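Local coordinates for protein farnesyltransferase, putative (PDB 3WCA) that probably catalyses the magnesium-dependent joining of two farnesyl diphosphate molecules and their reduction by NAD(P)H to squalene, an early step of sterol synthesis, at residues 267-272 / 320-325; 28-33 / 111-116; 244-249 / 299-304; 158-163 / 219-224. The protein carries 1 engineered substitution. All coordinates share one frame; numbering follows the deposited sequence.

Contact 1: residues 267-272 / 320-325; sequences YLASLR and TELQAT
Leu322 lays both of its methyl groups against Ala269, so that one forked side chain packs between the end of helix 261-269 and the capped first turn of helix 322-338 in the all-helical fold of the squalene/phytoene synthases. CD1 of Leu322 rests 3.9 Å from CA of Ala269, while the other branch, CD2, lies 4.0 Å from CB of the same residue. Carrying CG opposite the main-chain nitrogen (chi1 -173°) sends the fork across to the neighbouring helix, where a side chain as small as alanine lets it come close to the backbone. Elsewhere the branches of two other residues approach more loosely, CD1 of Leu268 standing 4.3 Å from CG2 of Thr325. Thr325 also suits its helix: its OG1 (chi1 -60°) turns back one turn to O of Glu321, 2.9 Å away, while the methyl faces Leu268. OG1 lies above the carbonyl plane of Glu321, whose O also accepts from the backbone N of Thr325. On the other side of the join, Tyr267 lines the pocket of the bound thiodiphosphate analogue, and its carbonyl is gripped by both N and OG of Ser270. The exposed Glu321 is the N-cap: an acid suits it because the first amides of a helix have no carbonyl of a preceding turn to bond to. Each N-H meets the carboxylate from above its plane, OE2 of Glu321 lying 2.8 Å from N of Gln323 and OE1 2.8 Å from N of Ala324.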
# COMPACT_ATOMS: atom_id res chain seq x y z
N TYR A 267 -3.17 11.86 -10.39
CA TYR A 267 -3.04 12.32 -9.01
C TYR A 267 -1.68 12.99 -8.79
O TYR A 267 -1.61 14.08 -8.23
CB TYR A 267 -3.22 11.15 -8.04
CG TYR A 267 -3.21 11.56 -6.58
CD1 TYR A 267 -2.01 11.70 -5.88
CD2 TYR A 267 -4.40 11.86 -5.92
CE1 TYR A 267 -1.99 12.13 -4.54
CE2 TYR A 267 -4.39 12.29 -4.58
CZ TYR A 267 -3.18 12.42 -3.90
OH TYR A 267 -3.18 12.81 -2.58
N LEU A 268 -0.59 12.34 -9.21
CA LEU A 268 0.73 12.95 -9.01
C LEU A 268 0.85 14.30 -9.72
O LEU A 268 1.47 15.23 -9.21
CB LEU A 268 1.84 12.00 -9.49
CG LEU A 268 2.03 10.73 -8.63
CD1 LEU A 268 3.13 9.86 -9.24
CD2 LEU A 268 2.37 11.13 -7.19
N ALA A 269 0.25 14.40 -10.90
CA ALA A 269 0.31 15.64 -11.67
C ALA A 269 -0.58 16.74 -11.11
O ALA A 269 -0.48 17.89 -11.53
CB ALA A 269 -0.06 15.36 -13.12
N SER A 270 -1.44 16.41 -10.15
CA SER A 270 -2.31 17.43 -9.57
C SER A 270 -1.69 18.05 -8.33
O SER A 270 -2.23 19.01 -7.78
CB SER A 270 -3.68 16.84 -9.21
OG SER A 270 -3.61 16.03 -8.05
N LEU A 271 -0.57 17.50 -7.88
CA LEU A 271 0.12 17.99 -6.69
C LEU A 271 0.98 19.23 -7.00
O LEU A 271 1.64 19.28 -8.04
CB LEU A 271 1.01 16.90 -6.10
CG LEU A 271 0.33 15.61 -5.61
CD1 LEU A 271 1.40 14.71 -5.01
CD2 LEU A 271 -0.77 15.91 -4.57
N ARG A 272 0.97 20.22 -6.11
CA ARG A 272 1.73 21.45 -6.34
C ARG A 272 2.89 21.64 -5.37
O ARG A 272 3.87 22.29 -5.70
CB ARG A 272 0.81 22.67 -6.26
CG ARG A 272 0.42 23.04 -4.83
CD ARG A 272 -0.58 24.20 -4.78
NE ARG A 272 -0.97 24.48 -3.40
CZ ARG A 272 -1.97 25.29 -3.04
NH1 ARG A 272 -2.69 25.91 -3.97
NH2 ARG A 272 -2.25 25.46 -1.76
N THR A 320 11.51 14.24 -7.38
CA THR A 320 11.25 15.47 -6.64
C THR A 320 10.30 16.38 -7.40
O THR A 320 9.69 17.27 -6.82
CB THR A 320 12.53 16.27 -6.36
OG1 THR A 320 13.29 16.40 -7.57
CG2 THR A 320 13.37 15.58 -5.32
N GLU A 321 10.19 16.16 -8.71
CA GLU A 321 9.31 16.95 -9.54
C GLU A 321 8.69 16.05 -10.62
O GLU A 321 9.24 15.02 -10.96
CB GLU A 321 10.08 18.12 -10.18
CG GLU A 321 11.13 17.70 -11.19
CD GLU A 321 10.61 17.67 -12.61
OE1 GLU A 321 11.32 17.14 -13.49
OE2 GLU A 321 9.49 18.19 -12.86
N LEU A 322 7.53 16.48 -11.13
CA LEU A 322 6.76 15.75 -12.12
C LEU A 322 7.49 15.18 -13.33
O LEU A 322 7.44 13.97 -13.57
CB LEU A 322 5.60 16.63 -12.60
CG LEU A 322 4.59 15.94 -13.52
CD1 LEU A 322 3.99 14.76 -12.79
CD2 LEU A 322 3.51 16.93 -13.93
N GLN A 323 8.13 16.04 -14.11
CA GLN A 323 8.81 15.59 -15.32
C GLN A 323 9.73 14.40 -15.15
O GLN A 323 9.61 13.41 -15.86
CB GLN A 323 9.58 16.76 -15.97
CG GLN A 323 8.66 17.85 -16.50
CD GLN A 323 7.44 17.27 -17.20
OE1 GLN A 323 7.56 16.40 -18.07
NE2 GLN A 323 6.26 17.75 -16.83
N ALA A 324 10.66 14.49 -14.20
CA ALA A 324 11.59 13.39 -13.97
C ALA A 324 10.84 12.11 -13.53
O ALA A 324 11.19 11.00 -13.92
CB ALA A 324 12.61 13.79 -12.91
N THR A 325 9.80 12.30 -12.72
CA THR A 325 9.01 11.19 -12.23
C THR A 325 8.28 10.50 -13.36
O THR A 325 8.21 9.28 -13.41
CB THR A 325 7.99 11.69 -11.20
OG1 THR A 325 8.71 12.29 -10.12
CG2 THR A 325 7.14 10.54 -10.68

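Contact 2: residues 28-33 / 111-116; sequences LRFCYD and LERYTH
Phe30 meets His116 in an offset stack, the ring centroids 4.5 Å apart and the planes 27° from parallel. ND1 of the histidine sits over the face of the phenyl ring, displaced toward its rim, and CB of Phe30 in turn lies over the imidazole as a CH-pi contact. The apolar packing is tight where the ring carbon CD2 of Phe30 comes within 3.5 Å of CB of His116; Cys31 adds a looser touch, its SG 4.0 Å from O of His116. A flat aromatic suits this place because it packs on the imidazole with one face and also touches the guanidinium of Arg113. A turn about the CG-CD bond of Arg113 (chi3 68°) brings NH1 obliquely to the ring, 3.5 Å from CE1 of Phe30, the two planes 60° apart. No hydrogen bond crosses between the segments; within 111-116, ND1 of His116 makes a weak bond of 3.3 Å to O of Arg113 that may help set the imidazole's rotation. This is packing at the edge of the all-helical squalene/phytoene synthase fold, away from the annotated sites: helix 26-38 leans on the turn between helices 105-112 and 115-122, while Cys31 also packs on Ile59 and Leu62 of helix 51-72 and on Ala120.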
# COMPACT_ATOMS: atom_id res chain seq x y z
N LEU A 28 6.64 12.01 20.54
CA LEU A 28 6.88 12.05 19.11
C LEU A 28 8.12 11.25 18.76
O LEU A 28 8.14 10.51 17.79
CB LEU A 28 7.04 13.49 18.62
CG LEU A 28 5.76 14.20 18.20
CD1 LEU A 28 6.09 15.57 17.61
CD2 LEU A 28 5.02 13.36 17.17
N ARG A 29 9.17 11.39 19.57
CA ARG A 29 10.40 10.66 19.31
C ARG A 29 10.19 9.15 19.31
O ARG A 29 10.74 8.44 18.47
CB ARG A 29 11.48 11.04 20.34
CG ARG A 29 12.10 12.41 20.07
CD ARG A 29 13.18 12.76 21.08
NE ARG A 29 13.82 14.04 20.76
CZ ARG A 29 14.69 14.22 19.78
NH1 ARG A 29 15.05 13.20 19.00
NH2 ARG A 29 15.20 15.42 19.55
N PHE A 30 9.38 8.66 20.25
CA PHE A 30 9.10 7.24 20.31
C PHE A 30 8.38 6.86 19.03
O PHE A 30 8.69 5.85 18.39
CB PHE A 30 8.19 6.92 21.50
CG PHE A 30 7.63 5.52 21.47
CD1 PHE A 30 8.35 4.46 22.01
CD2 PHE A 30 6.41 5.26 20.85
CE1 PHE A 30 7.85 3.16 21.95
CE2 PHE A 30 5.91 3.97 20.77
CZ PHE A 30 6.62 2.92 21.32
N CYS A 31 7.39 7.67 18.66
CA CYS A 31 6.62 7.44 17.45
C CYS A 31 7.53 7.24 16.24
O CYS A 31 7.41 6.25 15.52
CB CYS A 31 5.67 8.61 17.20
SG CYS A 31 4.21 8.64 18.26
N TYR A 32 8.44 8.18 16.03
CA TYR A 32 9.36 8.10 14.91
C TYR A 32 10.32 6.93 15.08
O TYR A 32 10.79 6.36 14.10
CB TYR A 32 10.13 9.41 14.76
CG TYR A 32 9.34 10.51 14.07
CD1 TYR A 32 9.02 10.42 12.72
CD2 TYR A 32 8.91 11.63 14.78
CE1 TYR A 32 8.29 11.42 12.08
CE2 TYR A 32 8.18 12.64 14.15
CZ TYR A 32 7.88 12.53 12.80
OH TYR A 32 7.16 13.52 12.18
N ASP A 33 10.60 6.58 16.33
CA ASP A 33 11.49 5.46 16.61
C ASP A 33 10.80 4.13 16.34
O ASP A 33 11.40 3.20 15.81
CB ASP A 33 11.96 5.50 18.06
CG ASP A 33 13.26 6.24 18.24
OD1 ASP A 33 13.43 7.31 17.61
OD2 ASP A 33 14.11 5.76 19.02
N LEU A 111 1.77 -1.49 20.57
CA LEU A 111 0.52 -1.58 21.28
C LEU A 111 0.67 -1.45 22.80
O LEU A 111 -0.13 -0.78 23.43
CB LEU A 111 -0.19 -2.89 20.92
CG LEU A 111 -0.69 -2.91 19.47
CD1 LEU A 111 -1.13 -4.31 19.10
CD2 LEU A 111 -1.84 -1.93 19.31
N GLU A 112 1.70 -2.07 23.37
CA GLU A 112 1.91 -2.01 24.82
C GLU A 112 2.23 -0.60 25.30
O GLU A 112 1.78 -0.18 26.36
CB GLU A 112 3.04 -2.95 25.25
CG GLU A 112 2.78 -4.40 24.88
CD GLU A 112 3.92 -5.32 25.26
OE1 GLU A 112 5.09 -4.95 25.02
OE2 GLU A 112 3.65 -6.42 25.79
N ARG A 113 3.01 0.14 24.51
CA ARG A 113 3.36 1.50 24.86
C ARG A 113 2.60 2.45 23.93
O ARG A 113 3.10 3.51 23.57
CB ARG A 113 4.87 1.72 24.71
CG ARG A 113 5.70 0.88 25.66
CD ARG A 113 7.19 1.11 25.46
NE ARG A 113 7.63 2.45 25.85
CZ ARG A 113 8.81 2.96 25.54
NH1 ARG A 113 9.68 2.25 24.83
NH2 ARG A 113 9.14 4.18 25.94
N TYR A 114 1.39 2.05 23.57
CA TYR A 114 0.54 2.83 22.68
C TYR A 114 0.21 4.21 23.24
O TYR A 114 -0.37 5.05 22.55
CB TYR A 114 -0.75 2.06 22.41
CG TYR A 114 -1.55 2.57 21.23
CD1 TYR A 114 -1.12 2.35 19.92
CD2 TYR A 114 -2.75 3.26 21.42
CE1 TYR A 114 -1.86 2.79 18.83
CE2 TYR A 114 -3.50 3.70 20.34
CZ TYR A 114 -3.05 3.46 19.05
OH TYR A 114 -3.81 3.87 17.98
N THR A 115 0.57 4.45 24.49
CA THR A 115 0.30 5.74 25.12
C THR A 115 0.99 6.89 24.39
O THR A 115 0.42 7.97 24.22
CB THR A 115 0.78 5.76 26.58
OG1 THR A 115 0.28 4.61 27.26
CG2 THR A 115 0.27 7.01 27.28
N HIS A 116 2.23 6.66 23.96
CA HIS A 116 2.98 7.72 23.28
C HIS A 116 2.28 8.22 22.03
O HIS A 116 2.36 9.40 21.71
CB HIS A 116 4.38 7.24 22.92
CG HIS A 116 5.23 6.91 24.10
ND1 HIS A 116 5.48 5.62 24.50
CD2 HIS A 116 5.87 7.71 24.98
CE1 HIS A 116 6.24 5.63 25.58
NE2 HIS A 116 6.49 6.89 25.90

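Contact 3: residues 244-249 / 299-304; sequences AKAVEC and DVFHTK
Phe301 spreads its ring over the methyl group of Ala246, a CH-pi contact in which CB stands 3.6 Å from the ring centroid and only 19° off the ring normal. The methyl is displaced toward the rim, and its closest ring atom is CE2 of Phe301, at 3.4 Å from CB. Ala246 suits the spot because its single carbon lets the ring lie almost on the helix surface. So near is it that CZ of Phe301 comes within 3.2 Å of the carbonyl O of Ala246, a tight van der Waals approach. CE2 of Phe301 also reaches to 3.8 Å from N of Val247. With CG on the N side of the phenylalanine (chi1 -64°), the ring projects from the end of a 3-10 turn straight toward helix 243-258. In the all-helical fold of this synthase family, the contact fastens the connection between helices 274-294 and 309-318 against that helix, well away from the magnesium and substrate sites. Leu250, one turn along helix 243-258, packs on the same phenylalanine, and the ring of Phe209 meets it steeply. The turn itself is tied from within: the backbone N of His302 donates to O of Asp299 over 3.1 Å. The imidazole of His302 curls back above that same carbonyl, placing O of Asp299 over the centre of its face. From there NE2 of His302 makes a weak bond, 3.2 Å long, to OD1 of Asp299.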
# COMPACT_ATOMS: atom_id res chain seq x y z
N ALA A 244 4.10 -22.84 -15.83
CA ALA A 244 3.47 -22.09 -16.92
C ALA A 244 2.19 -21.40 -16.48
O ALA A 244 1.97 -20.24 -16.81
CB ALA A 244 3.20 -23.00 -18.11
N LYS A 245 1.34 -22.13 -15.77
CA LYS A 245 0.08 -21.57 -15.30
C LYS A 245 0.31 -20.52 -14.22
O LYS A 245 -0.42 -19.54 -14.14
CB LYS A 245 -0.84 -22.67 -14.75
CG LYS A 245 -1.51 -23.53 -15.82
CD LYS A 245 -2.35 -22.68 -16.77
CE LYS A 245 -3.22 -23.53 -17.69
NZ LYS A 245 -4.27 -24.27 -16.93
N ALA A 246 1.32 -20.72 -13.39
CA ALA A 246 1.60 -19.75 -12.32
C ALA A 246 1.96 -18.41 -12.98
O ALA A 246 1.41 -17.37 -12.62
CB ALA A 246 2.74 -20.25 -11.42
N VAL A 247 2.87 -18.47 -13.95
CA VAL A 247 3.30 -17.27 -14.65
C VAL A 247 2.17 -16.57 -15.39
O VAL A 247 2.10 -15.34 -15.38
CB VAL A 247 4.47 -17.60 -15.62
CG1 VAL A 247 4.69 -16.46 -16.61
CG2 VAL A 247 5.72 -17.80 -14.80
N GLU A 248 1.27 -17.33 -16.03
CA GLU A 248 0.15 -16.72 -16.75
C GLU A 248 -0.79 -16.03 -15.77
O GLU A 248 -1.38 -14.99 -16.08
CB GLU A 248 -0.63 -17.79 -17.54
CG GLU A 248 0.12 -18.34 -18.75
CD GLU A 248 -0.70 -19.35 -19.57
OE1 GLU A 248 -0.17 -19.80 -20.61
OE2 GLU A 248 -1.84 -19.68 -19.19
N CYS A 249 -0.95 -16.61 -14.59
CA CYS A 249 -1.81 -16.01 -13.58
C CYS A 249 -1.10 -14.78 -13.00
O CYS A 249 -1.71 -13.74 -12.79
CB CYS A 249 -2.12 -17.03 -12.49
SG CYS A 249 -3.14 -16.36 -11.17
N ASP A 299 10.43 -16.38 -10.85
CA ASP A 299 11.15 -16.37 -9.58
C ASP A 299 10.22 -15.92 -8.47
O ASP A 299 10.44 -16.21 -7.30
CB ASP A 299 12.35 -15.42 -9.63
CG ASP A 299 13.49 -15.95 -10.50
OD1 ASP A 299 13.56 -17.18 -10.68
OD2 ASP A 299 14.32 -15.14 -10.98
N VAL A 300 9.17 -15.20 -8.86
CA VAL A 300 8.18 -14.71 -7.91
C VAL A 300 7.58 -15.85 -7.08
O VAL A 300 7.13 -15.64 -5.95
CB VAL A 300 7.03 -13.98 -8.68
CG1 VAL A 300 5.84 -13.73 -7.77
CG2 VAL A 300 7.56 -12.66 -9.25
N PHE A 301 7.59 -17.06 -7.62
CA PHE A 301 6.99 -18.18 -6.91
C PHE A 301 7.88 -18.96 -5.97
O PHE A 301 7.48 -20.01 -5.46
CB PHE A 301 6.29 -19.09 -7.91
CG PHE A 301 5.13 -18.42 -8.61
CD1 PHE A 301 3.95 -18.16 -7.93
CD2 PHE A 301 5.25 -17.98 -9.93
CE1 PHE A 301 2.91 -17.46 -8.55
CE2 PHE A 301 4.21 -17.29 -10.55
CZ PHE A 301 3.04 -17.03 -9.86
N HIS A 302 9.08 -18.45 -5.70
CA HIS A 302 9.98 -19.11 -4.77
C HIS A 302 10.89 -18.13 -4.01
O HIS A 302 11.75 -18.54 -3.24
CB HIS A 302 10.81 -20.19 -5.47
CG HIS A 302 11.79 -19.65 -6.47
ND1 HIS A 302 12.83 -18.81 -6.11
CD2 HIS A 302 11.92 -19.86 -7.80
CE1 HIS A 302 13.55 -18.54 -7.18
NE2 HIS A 302 13.02 -19.16 -8.22
N THR A 303 10.70 -16.83 -4.22
CA THR A 303 11.50 -15.83 -3.52
C THR A 303 10.95 -14.42 -3.72
O THR A 303 10.08 -14.20 -4.56
CB THR A 303 12.95 -15.83 -4.01
OG1 THR A 303 13.76 -15.07 -3.09
CG2 THR A 303 13.04 -15.19 -5.37
N LYS A 304 11.48 -13.46 -2.95
CA LYS A 304 11.04 -12.08 -3.08
C LYS A 304 11.88 -11.35 -4.11
O LYS A 304 13.09 -11.25 -3.97
CB LYS A 304 11.15 -11.31 -1.77
CG LYS A 304 10.56 -9.90 -1.90
CD LYS A 304 11.04 -8.95 -0.84
CE LYS A 304 10.52 -9.30 0.53
NZ LYS A 304 10.94 -8.24 1.50

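Contact 4: residues 158-163 / 219-224; sequences DLYCHY and RVFWPR
Tyr160 swings its ring away from its own backbone N (chi1 178°), and Phe221 holds its CG opposite the carbonyl carbon (chi1 -61°); these torsions turn the two rings toward each other between helix 154-179 and the loop before helix 224-227. This is the metal-binding end of the isoprenoid synthase helical fold. The ring planes are 26° from parallel but slid well past one another, with centroids 5.9 Å apart, so there is little overlap; CE2 of Tyr160 packs against CE1 of Phe221 at 3.9 Å, and CD1 of Phe221 is scarcely farther from it, at 4.0 Å. Tyrosine suits the position because it joins an apolar flank to a polar end: its OH is hydrogen-bonded to OE2 of Glu71, a magnesium ligand, which makes Tyr160 a second-shell residue of the metal site. Phe146 meets the tyrosine ring edge-to-face, while Ile205 of helix 191-207 packs on Phe221, whose purely hydrocarbon ring fits such surroundings. Contact continues to the polar end of the tyrosine, CE1 of Phe221 lying 3.9 Å from OH of Tyr160.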
# COMPACT_ATOMS: atom_id res chain seq x y z
N ASP A 158 -10.52 -5.64 -4.91
CA ASP A 158 -10.54 -4.18 -4.93
C ASP A 158 -11.05 -3.55 -3.65
O ASP A 158 -10.47 -2.58 -3.15
CB ASP A 158 -11.40 -3.69 -6.10
CG ASP A 158 -10.65 -3.71 -7.41
OD1 ASP A 158 -9.71 -4.51 -7.54
OD2 ASP A 158 -11.00 -2.93 -8.31
N LEU A 159 -12.14 -4.08 -3.09
CA LEU A 159 -12.69 -3.51 -1.87
C LEU A 159 -11.74 -3.70 -0.69
O LEU A 159 -11.56 -2.78 0.12
CB LEU A 159 -14.07 -4.10 -1.56
CG LEU A 159 -14.81 -3.52 -0.34
CD1 LEU A 159 -15.08 -2.03 -0.54
CD2 LEU A 159 -16.13 -4.30 -0.11
N TYR A 160 -11.14 -4.88 -0.59
CA TYR A 160 -10.21 -5.12 0.51
C TYR A 160 -9.00 -4.18 0.40
O TYR A 160 -8.50 -3.68 1.41
CB TYR A 160 -9.73 -6.58 0.52
CG TYR A 160 -8.72 -6.86 1.63
CD1 TYR A 160 -9.14 -7.04 2.95
CD2 TYR A 160 -7.35 -6.89 1.36
CE1 TYR A 160 -8.21 -7.23 3.98
CE2 TYR A 160 -6.42 -7.08 2.38
CZ TYR A 160 -6.85 -7.25 3.68
OH TYR A 160 -5.93 -7.42 4.70
N CYS A 161 -8.53 -3.95 -0.83
CA CYS A 161 -7.40 -3.05 -1.05
C CYS A 161 -7.81 -1.65 -0.63
O CYS A 161 -7.00 -0.89 -0.09
CB CYS A 161 -6.97 -3.06 -2.53
SG CYS A 161 -6.06 -4.56 -3.00
N HIS A 162 -9.07 -1.31 -0.89
CA HIS A 162 -9.60 -0.00 -0.53
C HIS A 162 -9.51 0.21 0.98
O HIS A 162 -9.00 1.23 1.44
CB HIS A 162 -11.07 0.12 -0.97
CG HIS A 162 -11.80 1.27 -0.36
ND1 HIS A 162 -11.55 2.58 -0.69
CD2 HIS A 162 -12.78 1.30 0.59
CE1 HIS A 162 -12.33 3.37 0.02
NE2 HIS A 162 -13.09 2.62 0.80
N TYR A 163 -9.97 -0.77 1.75
CA TYR A 163 -9.95 -0.69 3.20
C TYR A 163 -8.57 -0.62 3.84
O TYR A 163 -8.40 0.06 4.86
CB TYR A 163 -10.68 -1.90 3.84
CG TYR A 163 -12.19 -1.95 3.64
CD1 TYR A 163 -13.01 -0.87 3.99
CD2 TYR A 163 -12.80 -3.10 3.16
CE1 TYR A 163 -14.40 -0.94 3.85
CE2 TYR A 163 -14.19 -3.19 3.02
CZ TYR A 163 -14.98 -2.11 3.36
OH TYR A 163 -16.35 -2.21 3.21
N ARG A 219 -1.51 -17.21 4.02
CA ARG A 219 -2.22 -15.97 3.72
C ARG A 219 -2.40 -15.88 2.21
O ARG A 219 -1.44 -16.03 1.46
CB ARG A 219 -1.44 -14.76 4.20
CG ARG A 219 -1.68 -14.41 5.64
CD ARG A 219 -0.37 -14.30 6.41
NE ARG A 219 -0.59 -13.76 7.74
CZ ARG A 219 -1.00 -12.52 7.98
NH1 ARG A 219 -1.24 -11.69 6.97
NH2 ARG A 219 -1.18 -12.11 9.23
N VAL A 220 -3.64 -15.64 1.78
CA VAL A 220 -3.95 -15.53 0.36
C VAL A 220 -4.76 -14.29 0.05
O VAL A 220 -5.78 -14.02 0.69
CB VAL A 220 -4.74 -16.76 -0.13
CG1 VAL A 220 -5.25 -16.52 -1.54
CG2 VAL A 220 -3.85 -17.99 -0.11
N PHE A 221 -4.31 -13.54 -0.95
CA PHE A 221 -4.98 -12.31 -1.36
C PHE A 221 -5.39 -12.33 -2.82
O PHE A 221 -6.38 -11.71 -3.19
CB PHE A 221 -4.06 -11.12 -1.08
CG PHE A 221 -3.71 -10.96 0.37
CD1 PHE A 221 -4.63 -10.43 1.27
CD2 PHE A 221 -2.46 -11.37 0.84
CE1 PHE A 221 -4.32 -10.33 2.63
CE2 PHE A 221 -2.15 -11.27 2.20
CZ PHE A 221 -3.08 -10.75 3.10
N TRP A 222 -4.65 -13.05 -3.65
CA TRP A 222 -5.00 -13.12 -5.06
C TRP A 222 -6.46 -13.61 -5.11
O TRP A 222 -6.82 -14.59 -4.45
CB TRP A 222 -4.06 -14.10 -5.78
CG TRP A 222 -2.64 -13.60 -5.93
CD1 TRP A 222 -2.01 -12.67 -5.14
CD2 TRP A 222 -1.68 -14.01 -6.91
NE1 TRP A 222 -0.71 -12.48 -5.57
CE2 TRP A 222 -0.49 -13.29 -6.66
CE3 TRP A 222 -1.71 -14.92 -7.98
CZ2 TRP A 222 0.67 -13.46 -7.44
CZ3 TRP A 222 -0.57 -15.09 -8.75
CH2 TRP A 222 0.61 -14.35 -8.47
N PRO A 223 -7.32 -12.91 -5.87
CA PRO A 223 -8.74 -13.29 -5.98
C PRO A 223 -9.01 -14.56 -6.78
O PRO A 223 -8.46 -14.76 -7.87
CB PRO A 223 -9.36 -12.06 -6.63
CG PRO A 223 -8.28 -11.63 -7.56
CD PRO A 223 -7.04 -11.73 -6.70
N ARG A 224 -9.85 -15.43 -6.23
CA ARG A 224 -10.21 -16.67 -6.91
C ARG A 224 -10.69 -16.36 -8.33
O ARG A 224 -10.32 -17.04 -9.28
CB ARG A 224 -11.32 -17.39 -6.13
CG ARG A 224 -11.89 -18.62 -6.83
CD ARG A 224 -13.07 -19.19 -6.05
NE ARG A 224 -12.63 -19.77 -4.78
CZ ARG A 224 -12.07 -20.96 -4.66
NH1 ARG A 224 -11.88 -21.72 -5.74
NH2 ARG A 224 -11.67 -21.40 -3.47

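Overall arrangement
From the N terminus, contact 2 comes first: it closes a long loop by bringing the turn ahead of helix 115-122 back to helix 26-38. Contact 4 follows in series, joining helix 154-179 to the loop 219-224 beside the metal site. Contacts 3 and 1 then cross, since 267-272 lies between the two segments of contact 3 and 320-325 follows them; their segments alternate along residues 244 to 325, though the two sites do not touch. Contacts 3 and 4 touch directly, Trp222 CZ3 lying 3.8 Å from Cys249 SG. Contact 1 lies across the chain's centre from contact 4, and contact 2 across it from contact 3, their centres about 39 Å apart.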